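Local coordinates for protein pantothenate synthetase (Francisella tularensis subsp. tularensis, PDB 3N8H) that catalyses the ATP-dependent condensation of pantoate with beta-alanine to give pantothenate, probably through a pantoyl-adenylate intermediate, at residues T31-I43 and Q179-K192. Numbering follows the deposited sequence. Where two conformers were deposited one is given.
With AMP (adenosine monophosphate), chain D; PRO (proline), chain C; GOL (glycerol), chain F.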
loop_
_atom_site.group_PDB
_atom_site.type_symbol
_atom_site.label_atom_id
_atom_site.label_comp_id
_atom_site.label_asym_id
_atom_site.label_seq_id
_atom_site.Cartn_x
_atom_site.Cartn_y
_atom_site.Cartn_z
ATOM N N THR A 31 14.754 9.349 -7.552
ATOM C CA THR A 31 16.165 9.076 -7.218
ATOM C C THR A 31 16.354 9.398 -5.746
ATOM O O THR A 31 15.453 9.931 -5.107
ATOM C CB THR A 31 17.159 9.956 -8.065
ATOM O OG1 THR A 31 17.359 11.232 -7.445
ATOM C CG2 THR A 31 16.639 10.200 -9.492
HETATM N N MSE A 32 17.529 9.097 -5.216
HETATM C CA MSE A 32 17.886 9.491 -3.852
HETATM C C MSE A 32 19.043 10.508 -3.910
HETATM O O MSE A 32 19.834 10.619 -2.984
HETATM C CB MSE A 32 18.245 8.273 -2.994
HETATM C CG MSE A 32 17.215 7.117 -3.082
HETATM SE SE MSE A 32 17.170 6.001 -1.466
HETATM C CE MSE A 32 18.994 5.297 -1.570
ATOM N N GLY A 33 19.138 11.253 -5.006
ATOM C CA GLY A 33 20.091 12.355 -5.079
ATOM C C GLY A 33 21.501 11.884 -5.411
ATOM O O GLY A 33 21.690 10.719 -5.775
ATOM N N ALA A 34 22.484 12.784 -5.293
ATOM C CA ALA A 34 23.895 12.459 -5.609
ATOM C C ALA A 34 24.015 11.901 -7.031
ATOM O O ALA A 34 24.529 10.796 -7.261
ATOM C CB ALA A 34 24.471 11.486 -4.582
ATOM N N LEU A 35 23.537 12.697 -7.980
ATOM C CA LEU A 35 23.256 12.251 -9.337
ATOM C C LEU A 35 24.489 11.918 -10.177
ATOM O O LEU A 35 25.438 12.684 -10.257
ATOM C CB LEU A 35 22.448 13.320 -10.062
ATOM C CG LEU A 35 21.130 13.663 -9.390
ATOM C CD1 LEU A 35 20.479 14.861 -10.083
ATOM C CD2 LEU A 35 20.221 12.450 -9.407
ATOM N N HIS A 36 24.446 10.775 -10.837
ATOM C CA HIS A 36 25.511 10.399 -11.723
ATOM C C HIS A 36 24.963 10.096 -13.129
ATOM O O HIS A 36 23.757 10.226 -13.411
ATOM C CB HIS A 36 26.237 9.195 -11.148
ATOM C CG HIS A 36 25.319 8.070 -10.786
ATOM N ND1 HIS A 36 24.613 7.354 -11.732
ATOM C CD2 HIS A 36 24.985 7.541 -9.584
ATOM C CE1 HIS A 36 23.892 6.429 -11.126
ATOM N NE2 HIS A 36 24.102 6.517 -9.821
ATOM N N ASN A 37 25.877 9.737 -14.024
ATOM C CA ASN A 37 25.522 9.450 -15.402
ATOM C C ASN A 37 24.455 8.357 -15.536
ATOM O O ASN A 37 23.690 8.338 -16.514
ATOM C CB ASN A 37 26.780 9.142 -16.219
ATOM C CG ASN A 37 27.558 10.398 -16.586
ATOM O OD1 ASN A 37 27.040 11.506 -16.508
ATOM N ND2 ASN A 37 28.800 10.225 -17.010
ATOM N N GLY A 38 24.391 7.460 -14.554
ATOM C CA GLY A 38 23.308 6.496 -14.489
ATOM C C GLY A 38 21.990 7.250 -14.448
ATOM O O GLY A 38 21.127 7.094 -15.319
ATOM N N HIS A 39 21.829 8.095 -13.440
ATOM C CA HIS A 39 20.606 8.885 -13.337
ATOM C C HIS A 39 20.396 9.733 -14.579
ATOM O O HIS A 39 19.265 9.927 -15.048
ATOM C CB HIS A 39 20.649 9.817 -12.134
ATOM C CG HIS A 39 20.824 9.119 -10.821
ATOM N ND1 HIS A 39 21.948 9.284 -10.038
ATOM C CD2 HIS A 39 20.012 8.265 -10.145
ATOM C CE1 HIS A 39 21.815 8.568 -8.932
ATOM N NE2 HIS A 39 20.650 7.947 -8.971
ATOM N N ILE A 40 21.489 10.277 -15.098
ATOM C CA ILE A 40 21.369 11.211 -16.195
ATOM C C ILE A 40 20.790 10.529 -17.437
ATOM O O ILE A 40 20.022 11.139 -18.188
ATOM C CB ILE A 40 22.718 11.852 -16.513
ATOM C CG1 ILE A 40 23.130 12.783 -15.364
ATOM C CG2 ILE A 40 22.648 12.622 -17.826
ATOM C CD1 ILE A 40 24.531 13.422 -15.562
ATOM N N SER A 41 21.107 9.241 -17.619
ATOM C CA SER A 41 20.625 8.551 -18.808
ATOM C C SER A 41 19.128 8.380 -18.692
ATOM O O SER A 41 18.406 8.508 -19.680
ATOM C CB SER A 41 21.323 7.209 -19.017
ATOM O OG SER A 41 21.053 6.331 -17.946
ATOM N N LEU A 42 18.650 8.103 -17.481
ATOM C CA LEU A 42 17.205 7.980 -17.280
ATOM C C LEU A 42 16.509 9.312 -17.580
ATOM O O LEU A 42 15.462 9.364 -18.248
ATOM C CB LEU A 42 16.867 7.510 -15.870
ATOM C CG LEU A 42 16.822 5.994 -15.587
ATOM C CD1 LEU A 42 18.091 5.285 -16.032
ATOM C CD2 LEU A 42 16.584 5.741 -14.113
ATOM N N ILE A 43 17.090 10.386 -17.082
ATOM C CA ILE A 43 16.522 11.717 -17.328
ATOM C C ILE A 43 16.435 12.052 -18.806
ATOM O O ILE A 43 15.415 12.556 -19.265
ATOM C CB ILE A 43 17.261 12.792 -16.557
ATOM C CG1 ILE A 43 16.949 12.620 -15.067
ATOM C CG2 ILE A 43 16.787 14.189 -16.993
ATOM C CD1 ILE A 43 18.084 13.084 -14.158
ATOM N N GLN A 179 24.347 1.974 -16.861
ATOM C CA GLN A 179 25.500 2.728 -17.304
ATOM C C GLN A 179 26.723 2.296 -16.501
ATOM O O GLN A 179 26.637 2.127 -15.283
ATOM C CB GLN A 179 25.270 4.236 -17.142
ATOM C CG GLN A 179 24.071 4.756 -17.917
ATOM C CD GLN A 179 24.148 4.378 -19.388
ATOM O OE1 GLN A 179 24.982 4.882 -20.119
ATOM N NE2 GLN A 179 23.303 3.449 -19.808
ATOM N N ARG A 180 27.862 2.171 -17.192
ATOM C CA ARG A 180 29.075 1.605 -16.614
ATOM C C ARG A 180 30.321 2.483 -16.834
ATOM O O ARG A 180 30.418 3.216 -17.843
ATOM C CB ARG A 180 29.305 0.198 -17.204
ATOM C CG ARG A 180 28.157 -0.784 -16.925
ATOM C CD ARG A 180 28.353 -2.203 -17.501
ATOM N NE ARG A 180 27.182 -3.039 -17.183
ATOM C CZ ARG A 180 26.996 -3.642 -16.009
ATOM N NH1 ARG A 180 27.931 -3.533 -15.054
ATOM N NH2 ARG A 180 25.896 -4.368 -15.784
ATOM N N GLN A 181 31.264 2.407 -15.883
ATOM C CA GLN A 181 32.651 2.854 -16.092
ATOM C C GLN A 181 33.362 2.030 -17.168
ATOM O O GLN A 181 32.973 0.894 -17.451
ATOM C CB GLN A 181 33.483 2.696 -14.811
ATOM C CG GLN A 181 33.038 3.520 -13.653
ATOM C CD GLN A 181 33.218 5.019 -13.899
ATOM O OE1 GLN A 181 33.708 5.431 -14.950
ATOM N NE2 GLN A 181 32.822 5.838 -12.920
ATOM N N PRO A 182 34.466 2.565 -17.721
ATOM C CA PRO A 182 35.144 1.794 -18.754
ATOM C C PRO A 182 35.485 0.342 -18.343
ATOM O O PRO A 182 35.460 -0.560 -19.188
ATOM C CB PRO A 182 36.394 2.632 -19.045
ATOM C CG PRO A 182 35.913 4.049 -18.832
ATOM C CD PRO A 182 34.943 3.964 -17.667
ATOM N N SER A 183 35.766 0.126 -17.057
ATOM C CA SER A 183 36.101 -1.202 -16.539
ATOM C C SER A 183 34.900 -2.141 -16.554
ATOM O O SER A 183 35.061 -3.351 -16.535
ATOM C CB SER A 183 36.651 -1.102 -15.100
ATOM O OG SER A 183 35.648 -0.628 -14.212
ATOM N N GLY A 184 33.693 -1.573 -16.582
ATOM C CA GLY A 184 32.470 -2.351 -16.455
ATOM C C GLY A 184 31.731 -2.071 -15.149
ATOM O O GLY A 184 30.542 -2.329 -15.045
ATOM N N LEU A 185 32.443 -1.557 -14.146
ATOM C CA LEU A 185 31.827 -1.144 -12.885
ATOM C C LEU A 185 30.621 -0.220 -13.091
ATOM O O LEU A 185 30.759 0.873 -13.648
ATOM C CB LEU A 185 32.887 -0.446 -12.004
ATOM C CG LEU A 185 32.486 0.107 -10.638
ATOM C CD1 LEU A 185 32.088 -1.028 -9.687
ATOM C CD2 LEU A 185 33.627 0.936 -10.059
ATOM N N PRO A 186 29.441 -0.652 -12.623
ATOM C CA PRO A 186 28.228 0.148 -12.707
ATOM C C PRO A 186 28.412 1.495 -12.019
ATOM O O PRO A 186 29.044 1.582 -10.961
ATOM C CB PRO A 186 27.208 -0.660 -11.892
ATOM C CG PRO A 186 27.730 -2.008 -11.823
ATOM C CD PRO A 186 29.215 -1.931 -11.922
ATOM N N LEU A 187 27.852 2.541 -12.606
ATOM C CA LEU A 187 27.755 3.814 -11.891
ATOM C C LEU A 187 26.760 3.688 -10.727
ATOM O O LEU A 187 25.692 3.075 -10.865
ATOM C CB LEU A 187 27.355 4.926 -12.855
ATOM C CG LEU A 187 28.425 5.111 -13.930
ATOM C CD1 LEU A 187 27.912 6.037 -15.007
ATOM C CD2 LEU A 187 29.704 5.637 -13.273
ATOM N N SER A 188 27.134 4.230 -9.567
ATOM C CA SER A 188 26.292 4.182 -8.365
ATOM C C SER A 188 26.658 5.334 -7.424
ATOM O O SER A 188 27.831 5.692 -7.332
ATOM C CB SER A 188 26.510 2.853 -7.646
ATOM O OG SER A 188 25.382 2.508 -6.866
ATOM N N SER A 189 25.672 5.892 -6.720
ATOM C CA SER A 189 25.920 7.018 -5.812
ATOM C C SER A 189 26.903 6.660 -4.698
ATOM O O SER A 189 27.760 7.464 -4.338
ATOM C CB SER A 189 24.610 7.562 -5.211
ATOM O OG SER A 189 23.764 8.068 -6.238
ATOM N N ARG A 190 26.773 5.452 -4.154
ATOM C CA ARG A 190 27.666 5.001 -3.092
ATOM C C ARG A 190 29.131 4.936 -3.557
ATOM O O ARG A 190 30.052 4.947 -2.726
ATOM C CB ARG A 190 27.202 3.647 -2.525
ATOM C CG ARG A 190 26.024 3.746 -1.541
ATOM C CD ARG A 190 25.642 2.345 -0.998
ATOM N NE ARG A 190 24.409 2.354 -0.211
ATOM C CZ ARG A 190 23.190 2.231 -0.737
ATOM N NH1 ARG A 190 23.045 2.080 -2.046
ATOM N NH2 ARG A 190 22.113 2.252 0.040
ATOM N N ASN A 191 29.344 4.873 -4.875
ATOM C CA ASN A 191 30.698 4.914 -5.428
ATOM C C ASN A 191 31.449 6.157 -4.937
ATOM O O ASN A 191 32.686 6.166 -4.898
ATOM C CB ASN A 191 30.693 4.954 -6.975
ATOM C CG ASN A 191 30.342 3.614 -7.624
ATOM O OD1 ASN A 191 29.932 2.663 -6.956
ATOM N ND2 ASN A 191 30.501 3.547 -8.945
ATOM N N LYS A 192 30.710 7.226 -4.619
ATOM C CA LYS A 192 31.361 8.477 -4.205
ATOM C C LYS A 192 32.039 8.297 -2.846
ATOM O O LYS A 192 32.857 9.113 -2.446
ATOM C CB LYS A 192 30.377 9.656 -4.176
ATOM C CG LYS A 192 29.837 10.033 -5.559
ATOM C CD LYS A 192 28.387 10.491 -5.507
ATOM C CE LYS A 192 27.717 10.347 -6.872
ATOM N NZ LYS A 192 27.196 11.646 -7.346
HETATM P P AMP D . 19.095 5.391 -6.697
HETATM O O1P AMP D . 19.215 6.911 -6.700
HETATM O O2P AMP D . 20.380 4.621 -6.645
HETATM O O3P AMP D . 18.079 4.886 -5.739
HETATM O "O5'" AMP D . 18.626 5.074 -8.217
HETATM C "C5'" AMP D . 17.585 5.805 -8.867
HETATM C "C4'" AMP D . 17.261 5.174 -10.199
HETATM O "O4'" AMP D . 18.454 5.221 -11.046
HETATM C "C3'" AMP D . 16.836 3.698 -10.113
HETATM O "O3'" AMP D . 15.867 3.412 -11.137
HETATM C "C2'" AMP D . 18.140 2.973 -10.422
HETATM O "O2'" AMP D . 18.016 1.637 -10.885
HETATM C "C1'" AMP D . 18.756 3.899 -11.468
HETATM N N9 AMP D . 20.202 3.696 -11.616
HETATM C C8 AMP D . 21.108 3.679 -10.612
HETATM N N7 AMP D . 22.355 3.426 -11.100
HETATM C C5 AMP D . 22.240 3.249 -12.440
HETATM C C6 AMP D . 23.170 2.952 -13.551
HETATM N N6 AMP D . 24.475 2.776 -13.290
HETATM N N1 AMP D . 22.685 2.856 -14.802
HETATM C C2 AMP D . 21.358 3.010 -15.029
HETATM N N3 AMP D . 20.450 3.290 -14.070
HETATM C C4 AMP D . 20.823 3.424 -12.771
HETATM N N PRO C . 19.217 2.388 -4.453
HETATM C CA PRO C . 18.247 2.180 -3.381
HETATM C C PRO C . 18.966 1.959 -2.050
HETATM O O PRO C . 20.195 1.814 -2.041
HETATM C CB PRO C . 17.523 0.907 -3.821
HETATM C CG PRO C . 17.587 0.951 -5.312
HETATM C CD PRO C . 18.909 1.591 -5.653
HETATM C C1 GOL F . 32.497 8.036 -16.813
HETATM O O1 GOL F . 31.286 8.697 -17.136
HETATM C C2 GOL F . 33.201 8.703 -15.627
HETATM O O2 GOL F . 34.308 7.929 -15.228
HETATM C C3 GOL F . 32.269 8.939 -14.435
HETATM O O3 GOL F . 31.419 10.039 -14.690
HETATM O O HOH W 1 21.072 8.163 -5.177
HETATM O O HOH W 2 22.845 5.335 -7.578
#
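One face of the H36 imidazole is covered, toward the rim, by L187 C and S188 N, and L187 CB makes a CH-pi contact with it, 4.2 Å from the ring centroid and 28° off the ring normal. H36 opens the HNGH sequence, the HIGH-type motif of this adenylate-forming ligase of the HUP clan; it sits at the N-cap of helix 37-49, while 179-192 is the loop after strand 172-176. Its CG lies between backbone N and carbonyl carbon (chi1 52°), which turns ND1 back to accept a weak bond from G38 N. In return H36 N donates to H39 ND1, within 5° of the H39 ring plane, completing a capping box. That bond fixes the rotation of H39, the predicted proton donor, and its other nitrogen, NE2, donates to AMP O1P at 2.9 Å. H39 ND1 also lies over the centre of the H36 ring, on the face opposite L187.

Both segments grip AMP. Q179 N donates to AMP N1, while AMP N6 donates to the carbonyls of Q179 and L187, the latter at 2.7 Å; this pattern reads the adenine edge. S41 OG donates to G38 O and meets Q179 CG at 3.4 Å; the Q179 amide NE2 is bound by P177 O.

Away from the phosphate, K192 NZ ties the segments by a weak hydrogen bond to A34 O. R190 donates through NH1 and NH2 to one oxygen of the bound proline and forms a salt bridge with D69. Two waters link the segments to the phosphate: one donates to G33 O and AMP O1P and accepts from S189 OG, whereas the other accepts from S189 N, contacts H36 NE2 at 2.8 Å and donates to AMP O2P.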